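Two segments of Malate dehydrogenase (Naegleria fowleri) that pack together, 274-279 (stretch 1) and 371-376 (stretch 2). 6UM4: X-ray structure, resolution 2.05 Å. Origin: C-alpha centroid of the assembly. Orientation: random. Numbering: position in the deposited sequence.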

# COMPACT_ATOMS: atom_id res chain seq x y z
N PHE A 274 -8.87 -6.91 -23.27
CA PHE A 274 -7.42 -7.03 -23.38
C PHE A 274 -6.96 -8.28 -22.63
O PHE A 274 -7.57 -8.67 -21.63
CB PHE A 274 -6.71 -5.77 -22.80
CG PHE A 274 -5.21 -5.84 -22.87
CD1 PHE A 274 -4.57 -5.82 -24.11
CD2 PHE A 274 -4.45 -5.96 -21.73
CE1 PHE A 274 -3.19 -5.90 -24.20
CE2 PHE A 274 -3.08 -6.02 -21.79
CZ PHE A 274 -2.44 -5.99 -23.03
N ALA A 275 -5.88 -8.89 -23.10
CA ALA A 275 -5.38 -10.10 -22.45
C ALA A 275 -3.90 -10.33 -22.75
O ALA A 275 -3.39 -9.92 -23.79
CB ALA A 275 -6.19 -11.33 -22.89
N ILE A 276 -3.24 -11.01 -21.82
CA ILE A 276 -1.88 -11.51 -21.97
C ILE A 276 -1.94 -13.02 -22.17
O ILE A 276 -2.59 -13.72 -21.39
CB ILE A 276 -1.05 -11.14 -20.72
CG1 ILE A 276 -1.11 -9.63 -20.46
CG2 ILE A 276 0.37 -11.65 -20.80
CD1 ILE A 276 -0.42 -8.77 -21.51
N TRP A 277 -1.29 -13.53 -23.22
CA TRP A 277 -1.18 -14.97 -23.45
C TRP A 277 0.22 -15.46 -23.11
O TRP A 277 1.21 -14.77 -23.35
CB TRP A 277 -1.46 -15.36 -24.91
CG TRP A 277 -2.82 -15.01 -25.46
CD1 TRP A 277 -3.22 -13.80 -25.96
CD2 TRP A 277 -3.93 -15.90 -25.65
NE1 TRP A 277 -4.52 -13.86 -26.38
CE2 TRP A 277 -4.97 -15.15 -26.22
CE3 TRP A 277 -4.14 -17.25 -25.38
CZ2 TRP A 277 -6.21 -15.70 -26.53
CZ3 TRP A 277 -5.37 -17.80 -25.68
CH2 TRP A 277 -6.39 -17.02 -26.25
N GLY A 278 0.31 -16.68 -22.58
CA GLY A 278 1.60 -17.35 -22.50
C GLY A 278 2.31 -17.30 -21.15
O GLY A 278 1.68 -17.38 -20.09
N ASN A 279 3.63 -17.18 -21.20
CA ASN A 279 4.50 -17.23 -20.03
C ASN A 279 4.64 -15.84 -19.41
O ASN A 279 4.68 -14.83 -20.12
CB ASN A 279 5.87 -17.75 -20.49
CG ASN A 279 6.70 -18.29 -19.37
OD1 ASN A 279 6.23 -18.40 -18.25
ND2 ASN A 279 7.95 -18.64 -19.66
N TRP A 371 1.08 -24.33 -17.45
CA TRP A 371 0.30 -23.19 -17.02
C TRP A 371 0.52 -22.07 -18.03
O TRP A 371 1.66 -21.74 -18.39
CB TRP A 371 0.70 -22.73 -15.62
CG TRP A 371 -0.20 -23.26 -14.51
CD1 TRP A 371 -0.92 -22.51 -13.62
CD2 TRP A 371 -0.45 -24.63 -14.18
NE1 TRP A 371 -1.61 -23.34 -12.77
CE2 TRP A 371 -1.33 -24.64 -13.08
CE3 TRP A 371 -0.01 -25.84 -14.70
CZ2 TRP A 371 -1.79 -25.83 -12.48
CZ3 TRP A 371 -0.47 -27.04 -14.12
CH2 TRP A 371 -1.35 -27.01 -13.03
N CYS A 372 -0.57 -21.50 -18.52
CA CYS A 372 -0.50 -20.58 -19.63
C CYS A 372 -1.51 -19.48 -19.40
O CYS A 372 -2.67 -19.78 -19.12
CB CYS A 372 -0.78 -21.31 -20.93
SG CYS A 372 -0.74 -20.27 -22.39
N SER A 373 -1.07 -18.24 -19.56
CA SER A 373 -1.94 -17.08 -19.40
C SER A 373 -2.94 -17.02 -20.55
O SER A 373 -2.59 -17.30 -21.71
CB SER A 373 -1.11 -15.80 -19.33
OG SER A 373 -1.87 -14.65 -18.99
N MET A 374 -4.19 -16.73 -20.22
CA MET A 374 -5.26 -16.66 -21.20
C MET A 374 -6.23 -15.57 -20.78
O MET A 374 -6.34 -15.27 -19.59
CB MET A 374 -6.02 -18.00 -21.32
CG MET A 374 -5.16 -19.22 -21.58
SD MET A 374 -6.14 -20.74 -21.73
CE MET A 374 -4.84 -21.91 -21.32
N PRO A 375 -6.99 -15.02 -21.72
CA PRO A 375 -8.12 -14.15 -21.32
C PRO A 375 -9.15 -14.97 -20.56
O PRO A 375 -9.65 -15.98 -21.05
CB PRO A 375 -8.69 -13.67 -22.66
CG PRO A 375 -8.21 -14.71 -23.69
CD PRO A 375 -6.84 -15.10 -23.18
N VAL A 376 -9.47 -14.52 -19.34
CA VAL A 376 -10.48 -15.18 -18.53
C VAL A 376 -11.45 -14.16 -17.96
O VAL A 376 -11.15 -12.96 -17.85
CB VAL A 376 -9.89 -16.01 -17.37
CG1 VAL A 376 -8.83 -16.97 -17.88
CG2 VAL A 376 -9.37 -15.07 -16.26

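The most striking feature of this contact is a proline set with its CD over the face of a tryptophan: Pro375 CD sits 3.5 Å from the centroid of the Trp277 six-membered ring, 14° off its normal, so a C-H of CD, polarized by the neighbouring nitrogen, can meet the aromatic cloud. Trp277 points away from the other stretch at CA-to-CB, yet with chi1 in m and chi2 at 82° its indole comes back to cover the proline. Met374 adds an apolar touch at the same ring, its CG 4.3 Å from Trp277 CZ3.

Proline has no N-H to offer, and the backbone bonding is concentrated at Ser373. The strands run roughly antiparallel, at 157°, and the stretches are joined by a single bridge in which Ser373 N donates to Gly278 O (2.9 Å) and Gly278 N donates to Ser373 O (3.1 Å). The same Ser373 O also receives a CA-H contact from Trp277 CA at 3.2 Å.

Ser373 points toward the partner, and its t rotamer brings OG to within 2.7 Å of Ile276 O, to which it donates a hydrogen bond. A short polar side chain thus satisfies a backbone carbonyl beside the bridge. Ile276 CB is set sideways and the end of its side chain leads away; the atom bonded here is its backbone O.

Gly278 suits its place for a local reason: at phi 100° and psi -143°, a CB would be jammed against the carbonyl oxygen of Trp277. Its backbone can therefore adopt this conformation while both its N and O pair with Ser373. Cys372 SG lies 3.7 Å from Gly278 N.

Farther along, Ala275 points its methyl at the proline, with Ala275 CB 3.4 Å from Pro375 CB, and the small side chain fits where the CA atoms of Ala275 and Pro375 are 5.0 Å apart. Together the stretches bury 375 Å², combining one backbone bridge and one serine hydrogen bond with apolar packing around a proline.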